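Local coordinates for protein bromoperoxidase A1 (Streptomyces aureofaciens, PDB 1A8Q) that is a cofactor-free, non-heme haloperoxidase of the alpha/beta hydrolase superfamily that can brominate substrates and may chlorinate in 7-chlorotetracycline biosynthesis, at residues A[149-152]-A[153-157]; A[75-78]-A[79-83]; A[192-195]-A[196-199]; A[66-69]-A[70-73]. All coordinates share one frame; numbering follows the deposited sequence.

Interaction 1 (A[149-152]-A[153-157]); sequences TERS and QFWKD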
ATOM      1  N   THR A 149       7.679  21.035   7.965  1.00 10.15           N
ATOM      2  CA  THR A 149       8.877  21.870   8.034  1.00 11.32           C
ATOM      3  C   THR A 149       9.422  22.161   6.643  1.00 10.60           C
ATOM      4  O   THR A 149       9.602  23.336   6.283  1.00 11.63           O
ATOM      5  CB  THR A 149       9.958  21.162   8.852  1.00 13.66           C
ATOM      6  OG1 THR A 149       9.466  21.032  10.205  1.00 16.16           O
ATOM      7  CG2 THR A 149      11.267  21.931   8.866  1.00 14.97           C
ATOM      8  N   GLU A 150       9.625  21.109   5.878  1.00  8.52           N
ATOM      9  CA  GLU A 150      10.110  21.329   4.471  1.00  6.72           C
ATOM     10  C   GLU A 150       9.915  19.951   3.801  1.00  6.92           C
ATOM     11  O   GLU A 150      10.803  19.099   3.913  1.00  9.57           O
ATOM     12  CB  GLU A 150      11.545  21.786   4.462  1.00  8.06           C
ATOM     13  CG  GLU A 150      11.868  22.591   3.169  1.00  8.50           C
ATOM     14  CD  GLU A 150      11.805  21.685   1.931  1.00  9.12           C
ATOM     15  OE1 GLU A 150      12.814  21.050   1.659  1.00  8.56           O
ATOM     16  OE2 GLU A 150      10.734  21.619   1.307  1.00 10.94           O
ATOM     17  N   ARG A 151       8.777  19.775   3.164  1.00  7.42           N
ATOM     18  CA  ARG A 151       8.477  18.430   2.596  1.00  7.27           C
ATOM     19  C   ARG A 151       9.465  17.911   1.579  1.00  8.31           C
ATOM     20  O   ARG A 151       9.621  16.691   1.490  1.00  7.65           O
ATOM     21  CB  ARG A 151       7.044  18.507   2.048  1.00  8.71           C
ATOM     22  CG  ARG A 151       6.806  19.365   0.813  1.00 11.25           C
ATOM     23  CD  ARG A 151       5.339  19.465   0.366  1.00 15.41           C
ATOM     24  NE  ARG A 151       5.223  20.410  -0.773  1.00 18.12           N
ATOM     25  CZ  ARG A 151       5.080  20.107  -2.058  1.00 22.62           C
ATOM     26  NH1 ARG A 151       4.960  18.849  -2.477  1.00 22.05           N
ATOM     27  NH2 ARG A 151       5.016  21.031  -3.032  1.00 21.96           N
ATOM     28  N   SER A 152      10.012  18.803   0.735  1.00  8.16           N
ATOM     29  CA  SER A 152      10.923  18.285  -0.324  1.00  7.90           C
ATOM     30  C   SER A 152      12.145  17.614   0.253  1.00  7.56           C
ATOM     31  O   SER A 152      12.465  16.442  -0.079  1.00  8.30           O
ATOM     32  CB  SER A 152      11.293  19.449  -1.245  1.00  7.47           C
ATOM     33  OG  SER A 152      12.148  18.954  -2.294  1.00  7.86           O
ATOM     34  N   GLN A 153      12.860  18.278   1.177  1.00  6.59           N
ATOM     35  CA  GLN A 153      14.001  17.683   1.844  1.00  7.90           C
ATOM     36  C   GLN A 153      13.527  16.465   2.662  1.00  8.12           C
ATOM     37  O   GLN A 153      14.261  15.495   2.732  1.00  8.85           O
ATOM     38  CB  GLN A 153      14.647  18.654   2.871  1.00  9.57           C
ATOM     39  CG  GLN A 153      15.950  18.129   3.455  1.00 12.27           C
ATOM     40  CD  GLN A 153      17.001  17.821   2.412  1.00 14.10           C
ATOM     41  OE1 GLN A 153      17.201  18.590   1.460  1.00 13.71           O
ATOM     42  NE2 GLN A 153      17.725  16.706   2.548  1.00 14.58           N
ATOM     43  N   PHE A 154      12.338  16.579   3.247  1.00  7.92           N
ATOM     44  CA  PHE A 154      11.850  15.454   4.082  1.00  9.65           C
ATOM     45  C   PHE A 154      11.715  14.172   3.270  1.00  9.37           C
ATOM     46  O   PHE A 154      12.007  13.066   3.781  1.00 10.32           O
ATOM     47  CB  PHE A 154      10.512  15.816   4.729  1.00  9.68           C
ATOM     48  CG  PHE A 154       9.985  14.685   5.618  1.00 11.98           C
ATOM     49  CD1 PHE A 154      10.639  14.379   6.779  1.00 13.87           C
ATOM     50  CD2 PHE A 154       8.811  14.047   5.230  1.00 13.78           C
ATOM     51  CE1 PHE A 154      10.110  13.359   7.614  1.00 14.94           C
ATOM     52  CE2 PHE A 154       8.287  13.043   6.065  1.00 14.97           C
ATOM     53  CZ  PHE A 154       8.958  12.752   7.226  1.00 13.96           C
ATOM     54  N   TRP A 155      11.280  14.273   2.015  1.00  7.77           N
ATOM     55  CA  TRP A 155      11.174  13.016   1.209  1.00  9.40           C
ATOM     56  C   TRP A 155      12.554  12.478   0.929  1.00  9.67           C
ATOM     57  O   TRP A 155      12.747  11.243   0.876  1.00 10.26           O
ATOM     58  CB  TRP A 155      10.378  13.308  -0.065  1.00  8.65           C
ATOM     59  CG  TRP A 155       9.002  13.820   0.207  1.00  9.47           C
ATOM     60  CD1 TRP A 155       8.379  14.835  -0.471  1.00  9.10           C
ATOM     61  CD2 TRP A 155       8.022  13.289   1.121  1.00 10.20           C
ATOM     62  NE1 TRP A 155       7.131  15.025   0.037  1.00 10.67           N
ATOM     63  CE2 TRP A 155       6.881  14.082   1.007  1.00 11.18           C
ATOM     64  CE3 TRP A 155       8.046  12.212   2.030  1.00 11.56           C
ATOM     65  CZ2 TRP A 155       5.719  13.852   1.754  1.00 11.59           C
ATOM     66  CZ3 TRP A 155       6.877  11.971   2.763  1.00 12.72           C
ATOM     67  CH2 TRP A 155       5.757  12.802   2.624  1.00 12.08           C
ATOM     68  N   LYS A 156      13.541  13.346   0.629  1.00  8.75           N
ATOM     69  CA  LYS A 156      14.901  12.861   0.408  1.00 11.17           C
ATOM     70  C   LYS A 156      15.432  12.147   1.651  1.00 11.47           C
ATOM     71  O   LYS A 156      16.022  11.049   1.527  1.00 12.54           O
ATOM     72  CB  LYS A 156      15.837  14.032   0.074  1.00 11.50           C
ATOM     73  CG  LYS A 156      15.281  14.731  -1.189  1.00 15.75           C
ATOM     74  CD  LYS A 156      15.908  16.054  -1.531  1.00 19.78           C
ATOM     75  CE  LYS A 156      17.380  16.190  -1.230  1.00 24.24           C
ATOM     76  NZ  LYS A 156      18.196  15.311  -2.136  1.00 28.86           N
ATOM     77  N   ASP A 157      15.171  12.713   2.846  1.00 10.75           N
ATOM     78  CA  ASP A 157      15.668  12.060   4.051  1.00 11.82           C
ATOM     79  C   ASP A 157      14.905  10.766   4.371  1.00 11.24           C
ATOM     80  O   ASP A 157      15.527   9.802   4.835  1.00 13.63           O
ATOM     81  CB  ASP A 157      15.511  13.017   5.242  1.00 14.68           C
ATOM     82  CG  ASP A 157      16.381  14.266   5.123  1.00 17.07           C
ATOM     83  OD1 ASP A 157      17.362  14.299   4.391  1.00 18.28           O
ATOM     84  OD2 ASP A 157      16.068  15.242   5.828  1.00 20.74           O
TER
HETATM   85  O   HOH W   1       4.950  16.412  -1.192  1.00 14.87           O
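The indole of W155 settles against the backbone carbonyl of R151, one helical turn back. Its CB lies 3.8 Å from R151 O, CG comes closer, and CD1 is the nearest point at 3.0 Å from R151 O, which sits over one face of the indole. This oxygen also accepts the backbone N of W155, so the same residue grips it by amide and covers it with ring. Further out, NE1 of W155 passes 4.0 Å from R151 CB but points its hydrogen away from the carbonyl, to a water 2.9 Å from NE1. Beyond NE1 the ring draws off, with CE2 3.8 Å from R151 O. That water also accepts from R151 NH1 and lies in the guanidinium plane. With CG of R151 set between its backbone N and carbonyl carbon (chi1 70°) and the chain extended as far as NE, the guanidinium reaches the water. F154 CD2 rests 3.7 Å above the W155 ring plane, toward its rim. A second grip lies at E150, whose chain bends at chi2 (-67°) and brings its carboxylate forward onto the amides of S152 and Q153: OE1 takes Q153 N at 2.8 Å and OE2 takes S152 N at 3.0 Å, both from above the carboxylate plane. Q153 NE2 reaches D157 OD1, a turn ahead. All belong to helix 137-162. S152 OG bonds to W181 NE1, and W155 packs on W181 and A184 of helix 174-184 and meets the W28 ring edge-to-face, joining this helix to its neighbour and to the loop after strand 21-25.

Interaction 2 (A[75-78]-A[79-83]); sequences DLND and LLTDL
L79 donates its backbone N to D75 O at 3.1 Å, the first of a run of i to i-4 bonds linking residues 75-78 with 79-82. Its CB also brushes L76 O, while the rest of the side chain, with CG anti to the backbone N (chi1 176°), packs on C3 and Y13 of the neighbouring strands. L80 follows with a straight amide bond to L76 O, the N-H angle being 167°. Its CG meets L76 CD1 at 4.4 Å, a loose apolar touch, and lies closer to the backbone, 3.5 Å from L76 O. At T81 the helix uses a side chain as well as an amide: N77 O takes both T81 N at 2.9 Å and T81 OG1 at 2.8 Å, and the two donors come from opposite faces of the carbonyl plane. The hydroxyl can fold back in this way because OG1 lies beside its own backbone N (chi1 -60°), which leaves CG2 anti to that N. The N77 side chain crosses that of T81 obliquely, ND2 coming 3.5 Å from T81 OG1. D82 closes the sequence with its N on D78 O, and its CB lies 3.3 Å from that oxygen. The acids earlier in the helix pair with other residues: D75 and D78 both form salt bridges with R6, and D75 has a second one with R55. This is the C-terminal half of helix 69-82, the connection from strand 48-52 to the parallel strand 88-93 in a beta-alpha-beta crossover of the alpha/beta hydrolase fold.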
ATOM      1  N   ASP A  75     -13.772   5.266  -2.536  1.00 10.58           N
ATOM      2  CA  ASP A  75     -13.203   5.629  -3.842  1.00 10.00           C
ATOM      3  C   ASP A  75     -12.786   4.355  -4.580  1.00 10.02           C
ATOM      4  O   ASP A  75     -13.098   4.267  -5.775  1.00 10.57           O
ATOM      5  CB  ASP A  75     -11.989   6.540  -3.670  1.00 10.51           C
ATOM      6  CG  ASP A  75     -12.346   7.953  -3.209  1.00 11.49           C
ATOM      7  OD1 ASP A  75     -13.504   8.366  -3.156  1.00 11.00           O
ATOM      8  OD2 ASP A  75     -11.359   8.679  -2.914  1.00 11.47           O
ATOM      9  N   LEU A  76     -12.193   3.393  -3.901  1.00 10.14           N
ATOM     10  CA  LEU A  76     -11.834   2.110  -4.525  1.00 10.12           C
ATOM     11  C   LEU A  76     -13.099   1.402  -4.994  1.00 10.46           C
ATOM     12  O   LEU A  76     -13.176   0.913  -6.133  1.00  9.92           O
ATOM     13  CB  LEU A  76     -11.001   1.276  -3.542  1.00 10.04           C
ATOM     14  CG  LEU A  76     -10.670  -0.159  -4.000  1.00 10.81           C
ATOM     15  CD1 LEU A  76      -9.754  -0.070  -5.219  1.00 12.14           C
ATOM     16  CD2 LEU A  76      -9.998  -0.947  -2.888  1.00 10.76           C
ATOM     17  N   ASN A  77     -14.165   1.434  -4.171  1.00 10.49           N
ATOM     18  CA  ASN A  77     -15.436   0.835  -4.598  1.00 11.02           C
ATOM     19  C   ASN A  77     -15.970   1.465  -5.869  1.00 13.56           C
ATOM     20  O   ASN A  77     -16.491   0.783  -6.765  1.00 13.33           O
ATOM     21  CB  ASN A  77     -16.483   0.912  -3.474  1.00 12.95           C
ATOM     22  CG  ASN A  77     -17.825   0.344  -3.913  1.00 14.15           C
ATOM     23  OD1 ASN A  77     -18.847   1.029  -3.999  1.00 20.43           O
ATOM     24  ND2 ASN A  77     -17.818  -0.923  -4.231  1.00 16.18           N
ATOM     25  N   ASP A  78     -15.855   2.795  -5.990  1.00 12.49           N
ATOM     26  CA  ASP A  78     -16.346   3.474  -7.197  1.00 12.25           C
ATOM     27  C   ASP A  78     -15.560   3.021  -8.427  1.00 12.12           C
ATOM     28  O   ASP A  78     -16.179   2.842  -9.475  1.00 13.14           O
ATOM     29  CB  ASP A  78     -16.273   5.005  -7.078  1.00 12.99           C
ATOM     30  CG  ASP A  78     -17.340   5.592  -6.165  1.00 15.28           C
ATOM     31  OD1 ASP A  78     -18.350   4.905  -5.868  1.00 15.17           O
ATOM     32  OD2 ASP A  78     -17.153   6.739  -5.732  1.00 14.82           O
ATOM     33  N   LEU A  79     -14.259   2.805  -8.302  1.00 12.55           N
ATOM     34  CA  LEU A  79     -13.435   2.384  -9.437  1.00 12.10           C
ATOM     35  C   LEU A  79     -13.797   0.959  -9.850  1.00 12.96           C
ATOM     36  O   LEU A  79     -13.998   0.677 -11.028  1.00 12.36           O
ATOM     37  CB  LEU A  79     -11.954   2.452  -9.025  1.00 12.80           C
ATOM     38  CG  LEU A  79     -10.952   1.947 -10.075  1.00 14.96           C
ATOM     39  CD1 LEU A  79     -10.832   2.916 -11.227  1.00 16.08           C
ATOM     40  CD2 LEU A  79      -9.594   1.735  -9.407  1.00 16.94           C
ATOM     41  N   LEU A  80     -13.959   0.066  -8.876  1.00 12.64           N
ATOM     42  CA  LEU A  80     -14.308  -1.329  -9.196  1.00 14.87           C
ATOM     43  C   LEU A  80     -15.708  -1.425  -9.775  1.00 14.34           C
ATOM     44  O   LEU A  80     -15.952  -2.219 -10.684  1.00 15.45           O
ATOM     45  CB  LEU A  80     -14.226  -2.188  -7.935  1.00 15.84           C
ATOM     46  CG  LEU A  80     -12.860  -2.334  -7.259  1.00 19.13           C
ATOM     47  CD1 LEU A  80     -12.965  -3.358  -6.121  1.00 20.02           C
ATOM     48  CD2 LEU A  80     -11.729  -2.728  -8.183  1.00 20.26           C
ATOM     49  N   THR A  81     -16.627  -0.589  -9.299  1.00 13.91           N
ATOM     50  CA  THR A  81     -17.987  -0.588  -9.815  1.00 15.56           C
ATOM     51  C   THR A  81     -18.097   0.030 -11.201  1.00 17.06           C
ATOM     52  O   THR A  81     -18.788  -0.508 -12.080  1.00 17.38           O
ATOM     53  CB  THR A  81     -18.909   0.197  -8.840  1.00 16.58           C
ATOM     54  OG1 THR A  81     -18.840  -0.485  -7.569  1.00 17.22           O
ATOM     55  CG2 THR A  81     -20.331   0.205  -9.370  1.00 18.34           C
ATOM     56  N   ASP A  82     -17.408   1.151 -11.429  1.00 16.72           N
ATOM     57  CA  ASP A  82     -17.435   1.819 -12.732  1.00 18.07           C
ATOM     58  C   ASP A  82     -16.916   0.889 -13.825  1.00 17.70           C
ATOM     59  O   ASP A  82     -17.429   0.882 -14.948  1.00 17.98           O
ATOM     60  CB  ASP A  82     -16.538   3.062 -12.698  1.00 22.01           C
ATOM     61  CG  ASP A  82     -16.455   3.868 -13.977  1.00 27.30           C
ATOM     62  OD1 ASP A  82     -17.469   4.015 -14.696  1.00 29.79           O
ATOM     63  OD2 ASP A  82     -15.396   4.467 -14.265  1.00 29.97           O
ATOM     64  N   LEU A  83     -15.845   0.167 -13.569  1.00 14.27           N
ATOM     65  CA  LEU A  83     -15.254  -0.774 -14.518  1.00 16.53           C
ATOM     66  C   LEU A  83     -15.911  -2.151 -14.480  1.00 17.65           C
ATOM     67  O   LEU A  83     -15.544  -3.022 -15.266  1.00 17.67           O
ATOM     68  CB  LEU A  83     -13.750  -0.912 -14.222  1.00 15.84           C
ATOM     69  CG  LEU A  83     -12.957   0.390 -14.469  1.00 19.00           C
ATOM     70  CD1 LEU A  83     -11.480   0.161 -14.180  1.00 21.26           C
ATOM     71  CD2 LEU A  83     -13.161   0.908 -15.877  1.00 21.44           C
TER

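Interaction 3 (A[192-195]-A[196-199]); sequences GVRC and VDAF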
ATOM      1  N   GLY A 192      -0.238  14.498   2.827  1.00  7.23           N
ATOM      2  CA  GLY A 192       1.016  14.133   3.464  1.00  8.21           C
ATOM      3  C   GLY A 192       0.830  13.962   4.975  1.00 10.88           C
ATOM      4  O   GLY A 192       1.099  12.897   5.557  1.00 11.40           O
ATOM      5  N   VAL A 193       0.292  14.997   5.612  1.00  8.92           N
ATOM      6  CA  VAL A 193       0.096  14.918   7.079  1.00 10.36           C
ATOM      7  C   VAL A 193      -1.124  14.152   7.521  1.00  9.72           C
ATOM      8  O   VAL A 193      -1.017  13.322   8.454  1.00 11.91           O
ATOM      9  CB  VAL A 193      -0.004  16.366   7.657  1.00 13.61           C
ATOM     10  CG1 VAL A 193       1.268  17.147   7.326  1.00 15.20           C
ATOM     11  CG2 VAL A 193      -1.224  17.095   7.176  1.00 18.00           C
ATOM     12  N   ARG A 194      -2.290  14.219   6.884  1.00  8.64           N
ATOM     13  CA  ARG A 194      -3.481  13.548   7.367  1.00  9.65           C
ATOM     14  C   ARG A 194      -3.360  12.030   7.193  1.00  9.68           C
ATOM     15  O   ARG A 194      -3.952  11.287   7.997  1.00  8.92           O
ATOM     16  CB  ARG A 194      -4.747  13.950   6.600  1.00 13.37           C
ATOM     17  CG  ARG A 194      -5.206  15.382   6.848  1.00 17.09           C
ATOM     18  CD  ARG A 194      -6.105  15.404   8.107  1.00 21.74           C
ATOM     19  NE  ARG A 194      -5.250  15.253   9.281  1.00 25.92           N
ATOM     20  CZ  ARG A 194      -4.550  16.258   9.804  1.00 29.85           C
ATOM     21  NH1 ARG A 194      -4.640  17.452   9.223  1.00 31.50           N
ATOM     22  NH2 ARG A 194      -3.776  16.104  10.885  1.00 31.35           N
ATOM     23  N   CYS A 195      -2.624  11.617   6.139  1.00  9.55           N
ATOM     24  CA  CYS A 195      -2.472  10.147   6.026  1.00  9.74           C
ATOM     25  C   CYS A 195      -1.684   9.600   7.204  1.00  9.25           C
ATOM     26  O   CYS A 195      -1.947   8.419   7.570  1.00 10.71           O
ATOM     27  CB  CYS A 195      -1.684   9.811   4.743  1.00 10.26           C
ATOM     28  SG  CYS A 195      -2.792   9.890   3.295  1.00 11.87           S
ATOM     29  N   VAL A 196      -0.739  10.310   7.791  1.00  9.45           N
ATOM     30  CA  VAL A 196      -0.007   9.820   8.951  1.00 11.31           C
ATOM     31  C   VAL A 196      -0.966   9.530  10.109  1.00 11.01           C
ATOM     32  O   VAL A 196      -0.890   8.463  10.741  1.00 10.39           O
ATOM     33  CB  VAL A 196       1.059  10.822   9.422  1.00 11.30           C
ATOM     34  CG1 VAL A 196       1.830  10.260  10.617  1.00 13.44           C
ATOM     35  CG2 VAL A 196       2.023  11.054   8.246  1.00 13.99           C
ATOM     36  N   ASP A 197      -1.844  10.473  10.404  1.00 13.59           N
ATOM     37  CA  ASP A 197      -2.848  10.286  11.458  1.00 14.62           C
ATOM     38  C   ASP A 197      -3.684   9.044  11.135  1.00 15.07           C
ATOM     39  O   ASP A 197      -4.021   8.267  12.033  1.00 16.13           O
ATOM     40  CB  ASP A 197      -3.800  11.467  11.596  1.00 17.93           C
ATOM     41  CG  ASP A 197      -3.175  12.663  12.296  1.00 20.95           C
ATOM     42  OD1 ASP A 197      -2.184  12.521  13.000  1.00 22.63           O
ATOM     43  OD2 ASP A 197      -3.693  13.791  12.129  1.00 24.62           O
ATOM     44  N   ALA A 198      -4.087   8.923   9.865  1.00 12.97           N
ATOM     45  CA  ALA A 198      -4.912   7.761   9.552  1.00 11.82           C
ATOM     46  C   ALA A 198      -4.100   6.477   9.688  1.00 13.08           C
ATOM     47  O   ALA A 198      -4.674   5.517  10.237  1.00 14.02           O
ATOM     48  CB  ALA A 198      -5.484   7.871   8.141  1.00 12.93           C
ATOM     49  N   PHE A 199      -2.900   6.387   9.102  1.00 11.54           N
ATOM     50  CA  PHE A 199      -2.264   5.052   9.125  1.00 12.78           C
ATOM     51  C   PHE A 199      -1.648   4.703  10.461  1.00 11.93           C
ATOM     52  O   PHE A 199      -1.493   3.508  10.748  1.00 12.77           O
ATOM     53  CB  PHE A 199      -1.262   4.902   7.985  1.00 12.25           C
ATOM     54  CG  PHE A 199       0.028   5.655   7.981  1.00 11.84           C
ATOM     55  CD1 PHE A 199       1.010   5.507   8.931  1.00 13.19           C
ATOM     56  CD2 PHE A 199       0.317   6.460   6.862  1.00 11.38           C
ATOM     57  CE1 PHE A 199       2.236   6.141   8.847  1.00 14.92           C
ATOM     58  CE2 PHE A 199       1.523   7.123   6.798  1.00 11.85           C
ATOM     59  CZ  PHE A 199       2.495   6.973   7.747  1.00 13.20           C
TER
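F199 closes tightly on C195: its backbone N bonds to C195 O at 2.7 Å, and the ring atom CD2 lies only 3.1 Å from the same oxygen. With CG of F199 between its backbone N and carbonyl carbon (chi1 70°), the ring comes close beside this carbonyl, and V196 CA rests 3.8 Å above one face, toward its rim. V196 adds to the buried side, placing CG2 3.4 Å from G192 O, an oxygen that also accepts from W28 NE1. Polar and more open is the flank where R194 and D197, both partly exposed, lie side by side and point the same way. R194 NH2 meets D197 OD2 at 2.6 Å in a salt bridge whose N-H...O hydrogen bond is nearly straight (175°), the oxygen lying practically in the guanidinium plane. Bends at chi2 and chi3 curl the arginine round so that it lies alongside the aspartate, and V193 CG2 leans on one face of its guanidinium. Second partners probably help to fix both groups: E190 pairs with R194 NH1, K144 with D197 OD1. Helix 189-201 thus lies between two others, with V193 and V196 against helix 137-162 and C195 and A198 against helix 69-82. It belongs to the helices between strands 112-118 and 215-220, consistent with the cap of alpha/beta hydrolases.

Interaction 4 (A[66-69]-A[70-73]); sequences GYDF and DTFA
D68 caps the helix that starts right after it, taking T71 N on OD1 at 2.9 Å and T71 OG1 on OD2, also at 2.9 Å. Both carboxylate oxygens are thus used by one residue, the amide from well above the carboxylate plane and the hydroxyl on the syn side, somewhat out of that plane. CG of D68 sits between its backbone N and carbonyl carbon (chi1 61°), which turns the carboxylate onto the first turn. F72 bonds by its N to D68 O, and D68 O also lies 3.3 Å above one face of the F72 ring, toward the rim. F69 and F72 form a T-shaped pair: the edge of F72 points at the face of F69, with centroids 5.7 Å apart. On the loop side Y67 centres an inverse gamma turn, and G66 O lies 3.2 Å from T71 CB. Further out, Y67 OH bonds to V63 O and T188 OG1, R54 makes a cation-pi contact with F72, and D70 is salt-bridged to R102. The start of helix 69-82 packs on helix 96-107 through F72 and A73 and on helix 189-201 through Y67, F69 and F72.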
ATOM      1  N   GLY A  66     -11.229  14.265   3.083  1.00 10.58           N
ATOM      2  CA  GLY A  66     -11.412  12.840   2.788  1.00 11.15           C
ATOM      3  C   GLY A  66     -10.169  12.004   2.916  1.00 10.80           C
ATOM      4  O   GLY A  66     -10.155  10.887   2.334  1.00 10.39           O
ATOM      5  N   TYR A  67      -9.163  12.405   3.678  1.00  9.43           N
ATOM      6  CA  TYR A  67      -7.966  11.578   3.872  1.00  9.66           C
ATOM      7  C   TYR A  67      -8.200  10.636   5.071  1.00 10.99           C
ATOM      8  O   TYR A  67      -7.592  10.791   6.133  1.00 12.23           O
ATOM      9  CB  TYR A  67      -6.755  12.480   4.103  1.00  9.75           C
ATOM     10  CG  TYR A  67      -6.382  13.254   2.838  1.00  9.22           C
ATOM     11  CD1 TYR A  67      -5.849  12.594   1.728  1.00 10.11           C
ATOM     12  CD2 TYR A  67      -6.535  14.630   2.787  1.00 10.31           C
ATOM     13  CE1 TYR A  67      -5.541  13.283   0.568  1.00  8.91           C
ATOM     14  CE2 TYR A  67      -6.185  15.350   1.645  1.00  9.40           C
ATOM     15  CZ  TYR A  67      -5.704  14.678   0.549  1.00  9.36           C
ATOM     16  OH  TYR A  67      -5.338  15.376  -0.588  1.00  9.04           O
ATOM     17  N   ASP A  68      -9.112   9.675   4.852  1.00  9.63           N
ATOM     18  CA  ASP A  68      -9.455   8.701   5.897  1.00 10.37           C
ATOM     19  C   ASP A  68      -9.766   7.382   5.183  1.00 10.31           C
ATOM     20  O   ASP A  68     -10.174   7.389   4.015  1.00  9.51           O
ATOM     21  CB  ASP A  68     -10.671   9.163   6.693  1.00 12.52           C
ATOM     22  CG  ASP A  68     -11.914   9.318   5.861  1.00 14.83           C
ATOM     23  OD1 ASP A  68     -12.654   8.337   5.710  1.00 15.87           O
ATOM     24  OD2 ASP A  68     -12.194  10.399   5.309  1.00 17.43           O
ATOM     25  N   PHE A  69      -9.657   6.274   5.914  1.00 10.10           N
ATOM     26  CA  PHE A  69      -9.830   4.982   5.221  1.00  8.67           C
ATOM     27  C   PHE A  69     -11.201   4.711   4.682  1.00  8.41           C
ATOM     28  O   PHE A  69     -11.332   3.923   3.734  1.00  8.94           O
ATOM     29  CB  PHE A  69      -9.321   3.834   6.130  1.00  8.40           C
ATOM     30  CG  PHE A  69      -7.810   3.869   6.190  1.00  8.99           C
ATOM     31  CD1 PHE A  69      -7.105   3.428   5.100  1.00  8.12           C
ATOM     32  CD2 PHE A  69      -7.141   4.340   7.304  1.00 10.26           C
ATOM     33  CE1 PHE A  69      -5.713   3.436   5.136  1.00 10.19           C
ATOM     34  CE2 PHE A  69      -5.750   4.324   7.334  1.00 11.01           C
ATOM     35  CZ  PHE A  69      -5.023   3.904   6.234  1.00 10.74           C
ATOM     36  N   ASP A  70     -12.292   5.182   5.329  1.00  8.29           N
ATOM     37  CA  ASP A  70     -13.618   4.966   4.762  1.00  8.77           C
ATOM     38  C   ASP A  70     -13.739   5.638   3.382  1.00  8.98           C
ATOM     39  O   ASP A  70     -14.249   5.059   2.438  1.00  9.34           O
ATOM     40  CB  ASP A  70     -14.652   5.603   5.705  1.00 11.19           C
ATOM     41  CG  ASP A  70     -14.881   4.762   6.949  1.00 14.91           C
ATOM     42  OD1 ASP A  70     -14.546   3.572   7.028  1.00 14.55           O
ATOM     43  OD2 ASP A  70     -15.473   5.350   7.897  1.00 16.40           O
ATOM     44  N   THR A  71     -13.212   6.870   3.258  1.00  8.93           N
ATOM     45  CA  THR A  71     -13.275   7.531   1.947  1.00  7.99           C
ATOM     46  C   THR A  71     -12.377   6.807   0.944  1.00  9.31           C
ATOM     47  O   THR A  71     -12.823   6.632  -0.191  1.00 10.19           O
ATOM     48  CB  THR A  71     -12.774   8.985   2.081  1.00  7.97           C
ATOM     49  OG1 THR A  71     -13.693   9.669   2.984  1.00 11.07           O
ATOM     50  CG2 THR A  71     -12.819   9.708   0.753  1.00 10.52           C
ATOM     51  N   PHE A  72     -11.163   6.449   1.342  1.00  7.76           N
ATOM     52  CA  PHE A  72     -10.294   5.706   0.384  1.00  6.79           C
ATOM     53  C   PHE A  72     -10.964   4.417  -0.094  1.00  9.54           C
ATOM     54  O   PHE A  72     -10.912   4.095  -1.280  1.00  9.74           O
ATOM     55  CB  PHE A  72      -8.964   5.313   1.037  1.00  7.31           C
ATOM     56  CG  PHE A  72      -8.143   6.495   1.523  1.00  7.15           C
ATOM     57  CD1 PHE A  72      -8.215   7.723   0.888  1.00  8.10           C
ATOM     58  CD2 PHE A  72      -7.312   6.329   2.629  1.00  7.78           C
ATOM     59  CE1 PHE A  72      -7.448   8.786   1.388  1.00  7.40           C
ATOM     60  CE2 PHE A  72      -6.539   7.376   3.100  1.00  9.87           C
ATOM     61  CZ  PHE A  72      -6.611   8.605   2.447  1.00  7.91           C
ATOM     62  N   ALA A  73     -11.589   3.689   0.852  1.00  9.66           N
ATOM     63  CA  ALA A  73     -12.268   2.443   0.439  1.00 10.10           C
ATOM     64  C   ALA A  73     -13.440   2.689  -0.471  1.00 10.00           C
ATOM     65  O   ALA A  73     -13.746   1.916  -1.385  1.00 10.31           O
ATOM     66  CB  ALA A  73     -12.749   1.730   1.728  1.00  9.71           C
TER

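Overall arrangement
Interactions 4 and 2 are successive parts of helix 69-82, its capped start and its later turns, with centres about 14 Å apart. Interaction 3 touches interaction 4 directly: A198 O lies 3.3 Å from F69 CE2, and R194 CB lies 3.5 Å from Y67 CB. Interaction 1, centred about 16 Å from interaction 3, comes within about 5 Å of it at the nearest atoms. W28 ties 1 and 3 together, since it meets the rings of both W155 and F199. Of the triad S94, D223 and H252, the serine and histidine lie closest to interaction 3, the F199 side chain being about 6 Å from that of S94 and about 8 Å from that of H252; the side chain of F69 is about 9 Å from that of S94, and the side chain of W155 about 11 Å.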